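Long-range contacts in SLT domain-containing protein (Bdellovibrio bacteriovorus HD100, PDB 6TAB), which probably cleaves peptidoglycan as a lysozyme of the SLT transglycosylase family with altered substrate specificity, helping the predator leave its prey cell: residues Leu101-Leu106 with Ile203-Val208; Pro110-Leu115 with Arg213-Val218; Lys129-Phe134 with Ser245-Leu250; Arg141-Phe146 with Trp229-Ala234. All coordinates share one frame; numbering follows the deposited sequence.

Contact 1: residues Leu101-Leu106 with Ile203-Val208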
loop_
_atom_site.group_PDB
_atom_site.type_symbol
_atom_site.label_atom_id
_atom_site.label_comp_id
_atom_site.label_asym_id
_atom_site.label_seq_id
_atom_site.Cartn_x
_atom_site.Cartn_y
_atom_site.Cartn_z
ATOM N N LEU A 101 -5.414 -0.124 12.586
ATOM C CA LEU A 101 -5.868 -0.850 11.387
ATOM C C LEU A 101 -4.850 -1.853 10.832
ATOM O O LEU A 101 -5.256 -2.715 10.021
ATOM C CB LEU A 101 -6.253 0.145 10.291
ATOM C CG LEU A 101 -7.320 1.176 10.673
ATOM C CD1 LEU A 101 -7.566 2.125 9.493
ATOM C CD2 LEU A 101 -8.619 0.551 11.137
ATOM N N GLY A 102 -3.574 -1.741 11.227
ATOM C CA GLY A 102 -2.530 -2.620 10.750
ATOM C C GLY A 102 -1.896 -3.545 11.788
ATOM O O GLY A 102 -0.747 -3.953 11.584
ATOM N N PRO A 103 -2.540 -3.931 12.930
ATOM C CA PRO A 103 -1.825 -4.741 13.933
ATOM C C PRO A 103 -1.428 -6.134 13.395
ATOM O O PRO A 103 -0.371 -6.678 13.755
ATOM C CB PRO A 103 -2.834 -4.815 15.089
ATOM C CG PRO A 103 -4.180 -4.709 14.416
ATOM C CD PRO A 103 -3.933 -3.646 13.351
ATOM N N ASN A 104 -2.277 -6.721 12.517
ATOM C CA ASN A 104 -1.958 -8.032 11.924
ATOM C C ASN A 104 -0.821 -7.911 10.906
ATOM O O ASN A 104 0.137 -8.716 10.907
ATOM C CB ASN A 104 -3.210 -8.737 11.357
ATOM C CG ASN A 104 -4.304 -8.815 12.402
ATOM O OD1 ASN A 104 -4.154 -9.497 13.424
ATOM N ND2 ASN A 104 -5.368 -8.039 12.190
ATOM N N LEU A 105 -0.879 -6.848 10.074
ATOM C CA LEU A 105 0.208 -6.541 9.124
ATOM C C LEU A 105 1.570 -6.511 9.856
ATOM O O LEU A 105 2.594 -7.064 9.364
ATOM C CB LEU A 105 -0.085 -5.203 8.432
ATOM C CG LEU A 105 1.013 -4.639 7.506
ATOM C CD1 LEU A 105 1.277 -5.565 6.323
ATOM C CD2 LEU A 105 0.635 -3.252 6.994
ATOM N N LEU A 106 1.592 -5.814 11.005
ATOM C CA LEU A 106 2.841 -5.544 11.761
ATOM C C LEU A 106 3.311 -6.721 12.640
ATOM O O LEU A 106 4.356 -6.638 13.265
ATOM C CB LEU A 106 2.656 -4.242 12.569
ATOM C CG LEU A 106 2.543 -2.959 11.722
ATOM C CD1 LEU A 106 2.011 -1.808 12.527
ATOM C CD2 LEU A 106 3.852 -2.588 11.051
ATOM N N ILE A 203 -6.429 -3.167 3.472
ATOM C CA ILE A 203 -6.264 -4.164 2.411
ATOM C C ILE A 203 -4.992 -4.995 2.656
ATOM O O ILE A 203 -5.021 -6.250 2.636
ATOM C CB ILE A 203 -6.273 -3.492 1.019
ATOM C CG1 ILE A 203 -7.625 -2.822 0.720
ATOM C CG2 ILE A 203 -5.881 -4.482 -0.070
ATOM C CD1 ILE A 203 -7.606 -1.881 -0.500
ATOM N N LEU A 204 -3.867 -4.317 2.992
ATOM C CA LEU A 204 -2.611 -5.010 3.341
ATOM C C LEU A 204 -2.792 -5.865 4.615
ATOM O O LEU A 204 -2.267 -6.997 4.706
ATOM C CB LEU A 204 -1.463 -4.009 3.506
ATOM C CG LEU A 204 -1.013 -3.287 2.231
ATOM C CD1 LEU A 204 -0.083 -2.126 2.559
ATOM C CD2 LEU A 204 -0.295 -4.247 1.260
ATOM N N ASP A 205 -3.476 -5.311 5.626
ATOM C CA ASP A 205 -3.678 -6.024 6.900
ATOM C C ASP A 205 -4.403 -7.375 6.669
ATOM O O ASP A 205 -4.104 -8.381 7.356
ATOM C CB ASP A 205 -4.439 -5.170 7.925
ATOM C CG ASP A 205 -4.518 -5.760 9.321
ATOM O OD1 ASP A 205 -3.491 -5.660 10.048
ATOM O OD2 ASP A 205 -5.602 -6.288 9.693
ATOM N N ARG A 206 -5.330 -7.427 5.748
ATOM C CA ARG A 206 -6.015 -8.663 5.446
ATOM C C ARG A 206 -5.106 -9.630 4.693
ATOM O O ARG A 206 -4.907 -10.736 5.152
ATOM C CB ARG A 206 -7.270 -8.423 4.594
ATOM C CG ARG A 206 -8.029 -9.747 4.362
ATOM C CD ARG A 206 -8.995 -9.814 3.232
ATOM N NE ARG A 206 -10.192 -9.095 3.500
ATOM C CZ ARG A 206 -11.221 -8.926 2.629
ATOM N NH1 ARG A 206 -11.239 -9.405 1.362
ATOM N NH2 ARG A 206 -12.222 -8.202 3.033
ATOM N N TRP A 207 -4.547 -9.216 3.547
ATOM C CA TRP A 207 -3.868 -10.196 2.664
ATOM C C TRP A 207 -2.439 -10.563 3.095
ATOM O O TRP A 207 -2.038 -11.731 2.936
ATOM C CB TRP A 207 -3.911 -9.773 1.202
ATOM C CG TRP A 207 -5.287 -9.642 0.633
ATOM C CD1 TRP A 207 -5.818 -8.516 0.075
ATOM C CD2 TRP A 207 -6.274 -10.662 0.513
ATOM N NE1 TRP A 207 -7.065 -8.770 -0.392
ATOM C CE2 TRP A 207 -7.400 -10.068 -0.108
ATOM C CE3 TRP A 207 -6.340 -12.007 0.879
ATOM C CZ2 TRP A 207 -8.550 -10.775 -0.433
ATOM C CZ3 TRP A 207 -7.497 -12.701 0.583
ATOM C CH2 TRP A 207 -8.590 -12.094 -0.043
ATOM N N VAL A 208 -1.617 -9.587 3.526
ATOM C CA VAL A 208 -0.264 -9.929 3.971
ATOM C C VAL A 208 -0.341 -10.913 5.157
ATOM O O VAL A 208 0.437 -11.873 5.232
ATOM C CB VAL A 208 0.598 -8.678 4.242
ATOM C CG1 VAL A 208 2.006 -9.049 4.735
ATOM C CG2 VAL A 208 0.713 -7.799 2.990
#
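With its CG anti to the backbone N (chi1 -172°), Asp205 reaches from helix 193-211 to the turn that follows helix 87-101, while Asn104 sets its own CG beside the backbone N, with the amide reaching the syn side of the same carboxylate. Asn104 ND2 gives Asp205 OD2 a hydrogen bond of 3.1 Å that is almost straight (176°) and lies in the amide plane. The other oxygen takes a backbone donor: Leu105 N lies 2.9 Å from Asp205 OD1 and comes from above the carboxylate plane, 41° out of it. Leu101 O lies 3.2 Å from Asp205 CG without a hydrogen bond to the carboxylate, so acceptors sit side by side. Next to this polar patch, Leu105 splits its methyls between two helix residues, CD1 meeting Val208 CB at 3.8 Å and CD2 meeting Leu204 CB at 4.1 Å. Leu105 also touches Trp132 of helix 125-144 and Leu98 of helix 87-101. The carboxylate thus holds neighbouring residues, Asn104 ND2 on OD2 and the Leu105 N-H on OD1; this fixes the turn against the helix, and the donors would probably offset both the negative charge and the nearby Leu101 carbonyl.

Contact 2: residues Pro110-Leu115 with Arg213-Val218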
loop_
_atom_site.group_PDB
_atom_site.type_symbol
_atom_site.label_atom_id
_atom_site.label_comp_id
_atom_site.label_asym_id
_atom_site.label_seq_id
_atom_site.Cartn_x
_atom_site.Cartn_y
_atom_site.Cartn_z
ATOM N N PRO A 110 7.387 -11.942 6.844
ATOM C CA PRO A 110 6.979 -12.360 5.497
ATOM C C PRO A 110 7.921 -13.387 4.828
ATOM O O PRO A 110 9.165 -13.270 4.965
ATOM C CB PRO A 110 6.923 -11.083 4.657
ATOM C CG PRO A 110 7.388 -10.012 5.498
ATOM C CD PRO A 110 7.722 -10.501 6.867
ATOM N N ALA A 111 7.346 -14.352 4.079
ATOM C CA ALA A 111 8.132 -15.406 3.417
ATOM C C ALA A 111 9.046 -14.868 2.316
ATOM O O ALA A 111 10.029 -15.562 1.984
ATOM C CB ALA A 111 7.251 -16.479 2.854
ATOM N N ASP A 112 8.722 -13.703 1.747
ATOM C CA ASP A 112 9.542 -13.045 0.698
ATOM C C ASP A 112 10.400 -11.901 1.267
ATOM O O ASP A 112 10.829 -11.013 0.494
ATOM C CB ASP A 112 8.644 -12.632 -0.460
ATOM C CG ASP A 112 7.435 -11.784 -0.077
ATOM O OD1 ASP A 112 7.185 -11.562 1.165
ATOM O OD2 ASP A 112 6.705 -11.351 -1.036
ATOM N N ARG A 113 10.719 -11.895 2.567
ATOM C CA ARG A 113 11.662 -10.916 3.131
ATOM C C ARG A 113 13.037 -10.988 2.440
ATOM O O ARG A 113 13.682 -9.928 2.280
ATOM C CB ARG A 113 11.759 -11.082 4.647
ATOM C CG ARG A 113 12.279 -12.431 5.134
ATOM C CD ARG A 113 11.968 -12.651 6.617
ATOM N NE ARG A 113 12.453 -13.916 7.176
ATOM C CZ ARG A 113 11.826 -15.109 7.140
ATOM N NH1 ARG A 113 10.610 -15.249 6.621
ATOM N NH2 ARG A 113 12.451 -16.145 7.702
ATOM N N SER A 114 13.489 -12.153 1.951
ATOM C CA SER A 114 14.820 -12.200 1.306
ATOM C C SER A 114 14.874 -11.300 0.051
ATOM O O SER A 114 15.957 -10.857 -0.332
ATOM C CB SER A 114 15.251 -13.631 0.997
ATOM O OG SER A 114 14.357 -14.304 0.095
ATOM N N LEU A 115 13.719 -11.105 -0.598
ATOM C CA LEU A 115 13.581 -10.218 -1.765
ATOM C C LEU A 115 13.375 -8.756 -1.345
ATOM O O LEU A 115 14.113 -7.858 -1.791
ATOM C CB LEU A 115 12.414 -10.688 -2.650
ATOM C CG LEU A 115 12.054 -9.796 -3.844
ATOM C CD1 LEU A 115 13.204 -9.654 -4.810
ATOM C CD2 LEU A 115 10.801 -10.279 -4.569
ATOM N N ARG A 213 3.060 -13.220 3.271
ATOM C CA ARG A 213 4.061 -12.685 2.330
ATOM C C ARG A 213 3.551 -11.356 1.771
ATOM O O ARG A 213 2.335 -11.072 1.790
ATOM C CB ARG A 213 4.407 -13.713 1.252
ATOM C CG ARG A 213 3.238 -14.150 0.400
ATOM C CD ARG A 213 3.544 -15.356 -0.518
ATOM N NE ARG A 213 4.534 -14.988 -1.508
ATOM C CZ ARG A 213 5.674 -15.607 -1.790
ATOM N NH1 ARG A 213 5.943 -16.794 -1.275
ATOM N NH2 ARG A 213 6.530 -15.030 -2.627
ATOM N N ILE A 214 4.515 -10.548 1.292
ATOM C CA ILE A 214 4.222 -9.202 0.763
ATOM C C ILE A 214 3.580 -9.232 -0.629
ATOM O O ILE A 214 2.628 -8.455 -0.897
ATOM C CB ILE A 214 5.492 -8.336 0.785
ATOM C CG1 ILE A 214 5.964 -8.107 2.229
ATOM C CG2 ILE A 214 5.310 -7.013 0.031
ATOM C CD1 ILE A 214 7.365 -7.516 2.380
ATOM N N ALA A 215 4.096 -10.104 -1.503
ATOM C CA ALA A 215 3.628 -10.161 -2.904
ATOM C C ALA A 215 3.941 -11.562 -3.465
ATOM O O ALA A 215 4.051 -12.535 -2.705
ATOM C CB ALA A 215 4.232 -9.001 -3.686
ATOM N N GLY A 216 4.059 -11.671 -4.790
ATOM C CA GLY A 216 4.438 -12.909 -5.509
ATOM C C GLY A 216 3.235 -13.753 -5.939
ATOM O O GLY A 216 2.099 -13.537 -5.534
ATOM N N LYS A 217 3.510 -14.688 -6.854
ATOM C CA LYS A 217 2.532 -15.609 -7.380
ATOM C C LYS A 217 2.924 -17.031 -6.937
ATOM O O LYS A 217 4.041 -17.464 -7.171
ATOM C CB LYS A 217 2.460 -15.509 -8.907
ATOM C CG LYS A 217 1.338 -16.295 -9.569
ATOM C CD LYS A 217 1.396 -16.324 -11.101
ATOM C CE LYS A 217 0.472 -15.335 -11.755
ATOM N NZ LYS A 217 0.132 -15.763 -13.131
ATOM N N VAL A 218 1.994 -17.737 -6.296
ATOM C CA VAL A 218 2.246 -19.083 -5.777
ATOM C C VAL A 218 1.128 -20.009 -6.271
ATOM O O VAL A 218 -0.054 -19.743 -6.036
ATOM C CB VAL A 218 2.323 -19.101 -4.239
ATOM C CG1 VAL A 218 2.549 -20.516 -3.728
ATOM C CG2 VAL A 218 3.401 -18.163 -3.692
HETATM O O HOH W 1 7.391 -12.117 -3.650
#
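Asp112 and Arg213 cross at about a right angle, the carboxylate and guanidinium planes 54° apart, with the acid facing the backbone of 213-215. The crowded first torsion of Asp112 (chi1 53°) sets CG between the backbone N and the carbonyl carbon. Both oxygens then use their syn lone pairs on successive N-H groups: Ile214 N lies 2.9 Å from Asp112 OD1 in a nearly straight bond (175°), and Ala215 N lies 2.9 Å from Asp112 OD2. Arg213 bends at chi3, and its NE donates a hydrogen bond within its own loop to Ala215 O (2.8 Å), which lies in the guanidinium plane. Its NH2 is 4.0 Å from Asp112 OD2, and no N-H points at that oxygen; a water bridges the pair, donating to Asp112 OD2 and accepting from Arg213 NH2. Beside these bonds, Pro110 lies obliquely on Ile214, its CB 4.0 Å from Ile214 CG1, and Ile214 runs on to Tyr131 and Trp132 of helix 125-144. The motif is a type I turn, Pro110 to Arg113, leading into helix 113-116; its N-cap residue, Asp112, makes no capping bond but clamps the loop entering the 217-222 beta hairpin.

Contact 3: residues Lys129-Phe134 with Ser245-Leu250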
loop_
_atom_site.group_PDB
_atom_site.type_symbol
_atom_site.label_atom_id
_atom_site.label_comp_id
_atom_site.label_asym_id
_atom_site.label_seq_id
_atom_site.Cartn_x
_atom_site.Cartn_y
_atom_site.Cartn_z
ATOM N N LYS A 129 6.918 0.187 11.295
ATOM C CA LYS A 129 5.972 1.273 10.886
ATOM C C LYS A 129 6.654 2.220 9.865
ATOM O O LYS A 129 6.022 2.642 8.881
ATOM C CB LYS A 129 5.414 2.028 12.094
ATOM C CG LYS A 129 4.486 1.176 12.963
ATOM C CD LYS A 129 3.413 1.924 13.753
ATOM C CE LYS A 129 3.912 2.975 14.692
ATOM N NZ LYS A 129 2.876 3.671 15.486
ATOM N N GLN A 130 7.933 2.571 10.093
ATOM C CA GLN A 130 8.679 3.384 9.112
ATOM C C GLN A 130 8.753 2.669 7.750
ATOM O O GLN A 130 8.606 3.344 6.684
ATOM C CB GLN A 130 10.077 3.740 9.646
ATOM C CG GLN A 130 10.082 4.752 10.792
ATOM C CD GLN A 130 11.463 4.932 11.378
ATOM O OE1 GLN A 130 12.446 5.123 10.660
ATOM N NE2 GLN A 130 11.558 4.912 12.700
ATOM N N TYR A 131 9.040 1.353 7.745
ATOM C CA TYR A 131 9.135 0.540 6.525
ATOM C C TYR A 131 7.813 0.617 5.725
ATOM O O TYR A 131 7.784 0.901 4.518
ATOM C CB TYR A 131 9.491 -0.934 6.888
ATOM C CG TYR A 131 9.491 -1.827 5.667
ATOM C CD1 TYR A 131 10.569 -1.858 4.794
ATOM C CD2 TYR A 131 8.401 -2.626 5.347
ATOM C CE1 TYR A 131 10.559 -2.585 3.612
ATOM C CE2 TYR A 131 8.383 -3.402 4.201
ATOM C CZ TYR A 131 9.454 -3.386 3.317
ATOM O OH TYR A 131 9.408 -4.114 2.148
ATOM N N TRP A 132 6.701 0.303 6.418
ATOM C CA TRP A 132 5.396 0.228 5.721
ATOM C C TRP A 132 4.949 1.601 5.206
ATOM O O TRP A 132 4.332 1.678 4.120
ATOM C CB TRP A 132 4.327 -0.500 6.574
ATOM C CG TRP A 132 4.516 -1.988 6.467
ATOM C CD1 TRP A 132 5.108 -2.819 7.383
ATOM C CD2 TRP A 132 4.294 -2.803 5.298
ATOM N NE1 TRP A 132 5.208 -4.106 6.889
ATOM C CE2 TRP A 132 4.699 -4.130 5.607
ATOM C CE3 TRP A 132 3.736 -2.543 4.047
ATOM C CZ2 TRP A 132 4.657 -5.138 4.645
ATOM C CZ3 TRP A 132 3.630 -3.565 3.131
ATOM C CH2 TRP A 132 4.091 -4.848 3.424
ATOM N N ALA A 133 5.208 2.679 5.963
ATOM C CA ALA A 133 4.900 4.042 5.409
ATOM C C ALA A 133 5.709 4.326 4.117
ATOM O O ALA A 133 5.157 4.859 3.147
ATOM C CB ALA A 133 5.092 5.102 6.451
ATOM N N PHE A 134 6.986 3.924 4.082
ATOM C CA PHE A 134 7.799 4.093 2.888
ATOM C C PHE A 134 7.228 3.270 1.717
ATOM O O PHE A 134 7.061 3.749 0.562
ATOM C CB PHE A 134 9.269 3.738 3.140
ATOM C CG PHE A 134 10.142 3.988 1.925
ATOM C CD1 PHE A 134 10.272 3.029 0.925
ATOM C CD2 PHE A 134 10.754 5.223 1.712
ATOM C CE1 PHE A 134 11.000 3.276 -0.232
ATOM C CE2 PHE A 134 11.483 5.469 0.552
ATOM C CZ PHE A 134 11.602 4.511 -0.429
ATOM N N SER A 245 13.485 -2.486 -5.693
ATOM C CA SER A 245 14.832 -1.926 -5.539
ATOM C C SER A 245 14.889 -0.939 -4.355
ATOM O O SER A 245 15.794 -0.993 -3.495
ATOM C CB SER A 245 15.313 -1.265 -6.818
ATOM O OG SER A 245 16.671 -0.849 -6.691
ATOM N N TRP A 246 13.930 -0.007 -4.314
ATOM C CA TRP A 246 13.937 1.016 -3.257
ATOM C C TRP A 246 13.759 0.366 -1.878
ATOM O O TRP A 246 14.420 0.754 -0.917
ATOM C CB TRP A 246 12.897 2.095 -3.523
ATOM C CG TRP A 246 13.084 2.896 -4.790
ATOM C CD1 TRP A 246 14.176 2.972 -5.598
ATOM C CD2 TRP A 246 12.064 3.668 -5.445
ATOM N NE1 TRP A 246 13.912 3.759 -6.704
ATOM C CE2 TRP A 246 12.614 4.204 -6.631
ATOM C CE3 TRP A 246 10.714 3.889 -5.168
ATOM C CZ2 TRP A 246 11.867 4.998 -7.499
ATOM C CZ3 TRP A 246 9.983 4.699 -6.010
ATOM C CH2 TRP A 246 10.560 5.260 -7.158
ATOM N N SER A 247 12.853 -0.621 -1.762
ATOM C CA SER A 247 12.624 -1.354 -0.496
ATOM C C SER A 247 13.910 -2.042 -0.000
ATOM O O SER A 247 14.353 -1.858 1.148
ATOM C CB SER A 247 11.504 -2.368 -0.698
ATOM O OG SER A 247 11.325 -3.207 0.440
ATOM N N GLN A 248 14.536 -2.841 -0.886
ATOM C CA GLN A 248 15.646 -3.719 -0.452
ATOM C C GLN A 248 16.917 -2.902 -0.158
ATOM O O GLN A 248 17.809 -3.410 0.576
ATOM C CB GLN A 248 15.841 -4.872 -1.430
ATOM C CG GLN A 248 16.514 -4.444 -2.714
ATOM C CD GLN A 248 16.416 -5.419 -3.881
ATOM O OE1 GLN A 248 15.846 -6.515 -3.846
ATOM N NE2 GLN A 248 16.942 -4.980 -4.976
ATOM N N ASN A 249 16.987 -1.648 -0.636
ATOM C CA ASN A 249 18.156 -0.762 -0.398
ATOM C C ASN A 249 17.939 0.230 0.760
ATOM O O ASN A 249 18.859 1.037 1.039
ATOM C CB ASN A 249 18.569 -0.087 -1.707
ATOM C CG ASN A 249 19.203 -1.087 -2.668
ATOM O OD1 ASN A 249 18.817 -1.199 -3.819
ATOM N ND2 ASN A 249 20.248 -1.771 -2.221
ATOM N N LEU A 250 16.802 0.177 1.463
ATOM C CA LEU A 250 16.653 0.954 2.666
ATOM C C LEU A 250 17.742 0.524 3.666
ATOM O O LEU A 250 18.010 -0.693 3.822
ATOM C CB LEU A 250 15.244 0.758 3.248
ATOM C CG LEU A 250 14.016 1.278 2.424
ATOM C CD1 LEU A 250 12.772 0.842 3.133
ATOM C CD2 LEU A 250 14.122 2.797 2.271
#
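Tyr131 and Ser247 form the polar link between helices 125-144 and 238-248: Tyr131 OH donates to Ser247 OG over 2.7 Å, the serine oxygen lying at the ring edge, close to its plane. Ser247 OG, set anti to its backbone N (chi1 174°), also bonds Phe116 O, which ties helix 113-116 into the same junction. The CH-pi contact belongs to Leu250, whose CD2 sits 3.9 Å from the centroid of the Phe134 ring and only 3° off its normal, squarely over one face. Apolar contacts fill in the rest. Leu250 CD1 wedges between the two aromatic side chains, 3.9 Å from Tyr131 CD1 and 4.0 Å from Phe134 CD1, while Trp246 CB meets the edge of the phenyl ring at CE1, 4.0 Å away, the indole itself leading off elsewhere. Tyr131 further touches Cys253, which is disulfide-bonded to Cys117. In the alpha-helical core of a lysozyme-clan domain, this packs the long helix 125-144 against helix 238-248 and the loop residue Leu250 that follows it.

Contact 4: residues Arg141-Phe146 with Trp229-Ala234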
loop_
_atom_site.group_PDB
_atom_site.type_symbol
_atom_site.label_atom_id
_atom_site.label_comp_id
_atom_site.label_asym_id
_atom_site.label_seq_id
_atom_site.Cartn_x
_atom_site.Cartn_y
_atom_site.Cartn_z
ATOM N N ARG A 141 3.439 6.579 -5.564
ATOM C CA ARG A 141 4.236 7.165 -6.669
ATOM C C ARG A 141 3.761 6.584 -8.009
ATOM O O ARG A 141 3.560 7.342 -8.974
ATOM C CB ARG A 141 5.742 6.884 -6.492
ATOM C CG ARG A 141 6.630 7.114 -7.719
ATOM C CD ARG A 141 6.656 8.500 -8.310
ATOM N NE ARG A 141 7.466 8.494 -9.541
ATOM C CZ ARG A 141 7.004 8.255 -10.766
ATOM N NH1 ARG A 141 5.727 7.939 -10.951
ATOM N NH2 ARG A 141 7.840 8.353 -11.797
ATOM N N PHE A 142 3.583 5.255 -8.073
ATOM C CA PHE A 142 3.268 4.596 -9.372
ATOM C C PHE A 142 1.764 4.502 -9.669
ATOM O O PHE A 142 1.407 4.380 -10.853
ATOM C CB PHE A 142 3.995 3.243 -9.508
ATOM C CG PHE A 142 5.487 3.411 -9.664
ATOM C CD1 PHE A 142 6.024 3.972 -10.828
ATOM C CD2 PHE A 142 6.346 3.168 -8.605
ATOM C CE1 PHE A 142 7.390 4.181 -10.939
ATOM C CE2 PHE A 142 7.706 3.371 -8.721
ATOM C CZ PHE A 142 8.223 3.906 -9.885
ATOM N N GLU A 143 0.894 4.510 -8.632
ATOM C CA GLU A 143 -0.555 4.485 -8.896
ATOM C C GLU A 143 -1.081 5.866 -9.342
ATOM O O GLU A 143 -1.928 5.930 -10.234
ATOM C CB GLU A 143 -1.322 3.962 -7.673
ATOM C CG GLU A 143 -1.140 2.485 -7.395
ATOM C CD GLU A 143 -1.765 1.573 -8.431
ATOM O OE1 GLU A 143 -2.550 2.077 -9.306
ATOM O OE2 GLU A 143 -1.560 0.325 -8.333
ATOM N N SER A 144 -0.670 6.929 -8.645
ATOM C CA SER A 144 -1.223 8.310 -8.869
ATOM C C SER A 144 -0.184 9.445 -8.995
ATOM O O SER A 144 -0.592 10.595 -9.141
ATOM C CB SER A 144 -2.153 8.665 -7.728
ATOM O OG SER A 144 -1.433 8.779 -6.505
ATOM N N ASN A 145 1.105 9.167 -8.810
ATOM C CA ASN A 145 2.120 10.231 -8.763
ATOM C C ASN A 145 1.688 11.305 -7.748
ATOM O O ASN A 145 1.911 12.513 -7.983
ATOM C CB ASN A 145 2.469 10.851 -10.131
ATOM C CG ASN A 145 3.841 11.497 -10.124
ATOM O OD1 ASN A 145 4.695 11.188 -9.292
ATOM N ND2 ASN A 145 4.061 12.419 -11.053
ATOM N N PHE A 146 1.125 10.852 -6.616
ATOM C CA PHE A 146 0.800 11.699 -5.434
ATOM C C PHE A 146 -0.389 12.649 -5.674
ATOM O O PHE A 146 -0.586 13.621 -4.894
ATOM C CB PHE A 146 2.023 12.476 -4.914
ATOM C CG PHE A 146 3.225 11.597 -4.626
ATOM C CD1 PHE A 146 3.301 10.809 -3.481
ATOM C CD2 PHE A 146 4.264 11.505 -5.539
ATOM C CE1 PHE A 146 4.392 9.999 -3.241
ATOM C CE2 PHE A 146 5.359 10.676 -5.299
ATOM C CZ PHE A 146 5.411 9.900 -4.154
ATOM N N TRP A 229 -3.181 -4.843 -6.024
ATOM C CA TRP A 229 -2.442 -3.794 -6.806
ATOM C C TRP A 229 -1.529 -4.404 -7.881
ATOM O O TRP A 229 -0.602 -5.175 -7.591
ATOM C CB TRP A 229 -1.627 -2.883 -5.878
ATOM C CG TRP A 229 -2.417 -1.942 -5.024
ATOM C CD1 TRP A 229 -2.981 -0.766 -5.426
ATOM C CD2 TRP A 229 -2.709 -2.067 -3.614
ATOM N NE1 TRP A 229 -3.629 -0.159 -4.383
ATOM C CE2 TRP A 229 -3.451 -0.913 -3.249
ATOM C CE3 TRP A 229 -2.425 -3.035 -2.623
ATOM C CZ2 TRP A 229 -3.846 -0.685 -1.921
ATOM C CZ3 TRP A 229 -2.806 -2.800 -1.322
ATOM C CH2 TRP A 229 -3.528 -1.657 -0.982
ATOM N N SER A 230 -1.727 -3.958 -9.127
ATOM C CA SER A 230 -0.907 -4.387 -10.262
ATOM C C SER A 230 0.575 -3.990 -10.106
ATOM O O SER A 230 1.465 -4.719 -10.559
ATOM C CB SER A 230 -1.493 -3.836 -11.546
ATOM O OG SER A 230 -1.338 -2.408 -11.615
ATOM N N VAL A 231 0.852 -2.860 -9.430
ATOM C CA VAL A 231 2.249 -2.352 -9.272
ATOM C C VAL A 231 3.081 -3.294 -8.392
ATOM O O VAL A 231 4.316 -3.239 -8.450
ATOM C CB VAL A 231 2.325 -0.893 -8.768
ATOM C CG1 VAL A 231 1.687 0.061 -9.782
ATOM C CG2 VAL A 231 1.797 -0.706 -7.343
ATOM N N LEU A 232 2.429 -4.172 -7.603
ATOM C CA LEU A 232 3.120 -5.167 -6.748
ATOM C C LEU A 232 3.268 -6.530 -7.449
ATOM O O LEU A 232 3.867 -7.442 -6.846
ATOM C CB LEU A 232 2.405 -5.314 -5.389
ATOM C CG LEU A 232 2.475 -4.107 -4.458
ATOM C CD1 LEU A 232 1.707 -4.367 -3.173
ATOM C CD2 LEU A 232 3.912 -3.690 -4.141
ATOM N N ARG A 233 2.749 -6.691 -8.673
ATOM C CA ARG A 233 2.824 -7.956 -9.445
ATOM C C ARG A 233 4.125 -8.006 -10.268
ATOM O O ARG A 233 4.386 -7.132 -11.120
ATOM C CB ARG A 233 1.592 -8.079 -10.345
ATOM C CG ARG A 233 0.292 -8.265 -9.558
ATOM C CD ARG A 233 -0.948 -8.518 -10.407
ATOM N NE ARG A 233 -2.123 -8.589 -9.553
ATOM C CZ ARG A 233 -3.302 -9.087 -9.931
ATOM N NH1 ARG A 233 -3.533 -9.357 -11.206
ATOM N NH2 ARG A 233 -4.239 -9.358 -9.031
ATOM N N ALA A 234 4.936 -9.034 -10.021
ATOM C CA ALA A 234 6.250 -9.184 -10.624
ATOM C C ALA A 234 6.128 -9.192 -12.150
ATOM O O ALA A 234 5.208 -9.799 -12.743
ATOM C CB ALA A 234 6.907 -10.462 -10.154
HETATM O O HOH W 2 -3.666 -1.707 -9.389
#
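Phe142 and Val231 bring the backbones closest, CA to CA 7.0 Å, where the last turns of helix 125-144 face the 3-10 segment 230-232. The chain of Glu143 bends at chi2 (-68°), which places CD; its OE2 lies between the Trp229 edge and Val231, 3.4 Å from Trp229 CD1, near the indole plane, and 3.6 Å from Val231 CG1. No direct hydrogen bond spans the two segments. Instead a water donates to Glu143 OE2 (3.1 Å) and accepts from Ser230 N (3.0 Å), bridging the carboxylate to the first residue of the 3-10 segment. Trp229 is held by its NE1 bond to Leu170 O, which fixes the edge turned toward the glutamate. Phe142 adds only its CB, 3.9 Å from Val231 CG1, its ring leading away to helix 238-248. A Glu-Ser pair near the end of this helix, here Glu143 and Ser144, is the hallmark of the SLT family, whose members use this glutamate as catalytic acid/base; by that likeness Glu143 is probably the catalytic residue.

Overall arrangement
The first segments follow the chain in the order of contacts 1, 2, 3 and 4, whereas the second ones run 1, 2, 4 and 3, so that contact 4 is nested inside the loop closed by contact 3 and the other pairs cross. Centres lie about 14 to 18 Å apart, contacts 1 and 4 on opposite sides of the chain's centre. Helix 125-144 serves contacts 3 and 4 directly, and its Trp132 packs on Leu105 and Leu204 of contact 1 and on Ile214 of contact 2. Trp229 of contact 4 rests on Ile203 and Leu204. The helix bearing the probable catalytic glutamate is thereby packed against parts of the chain distant in sequence.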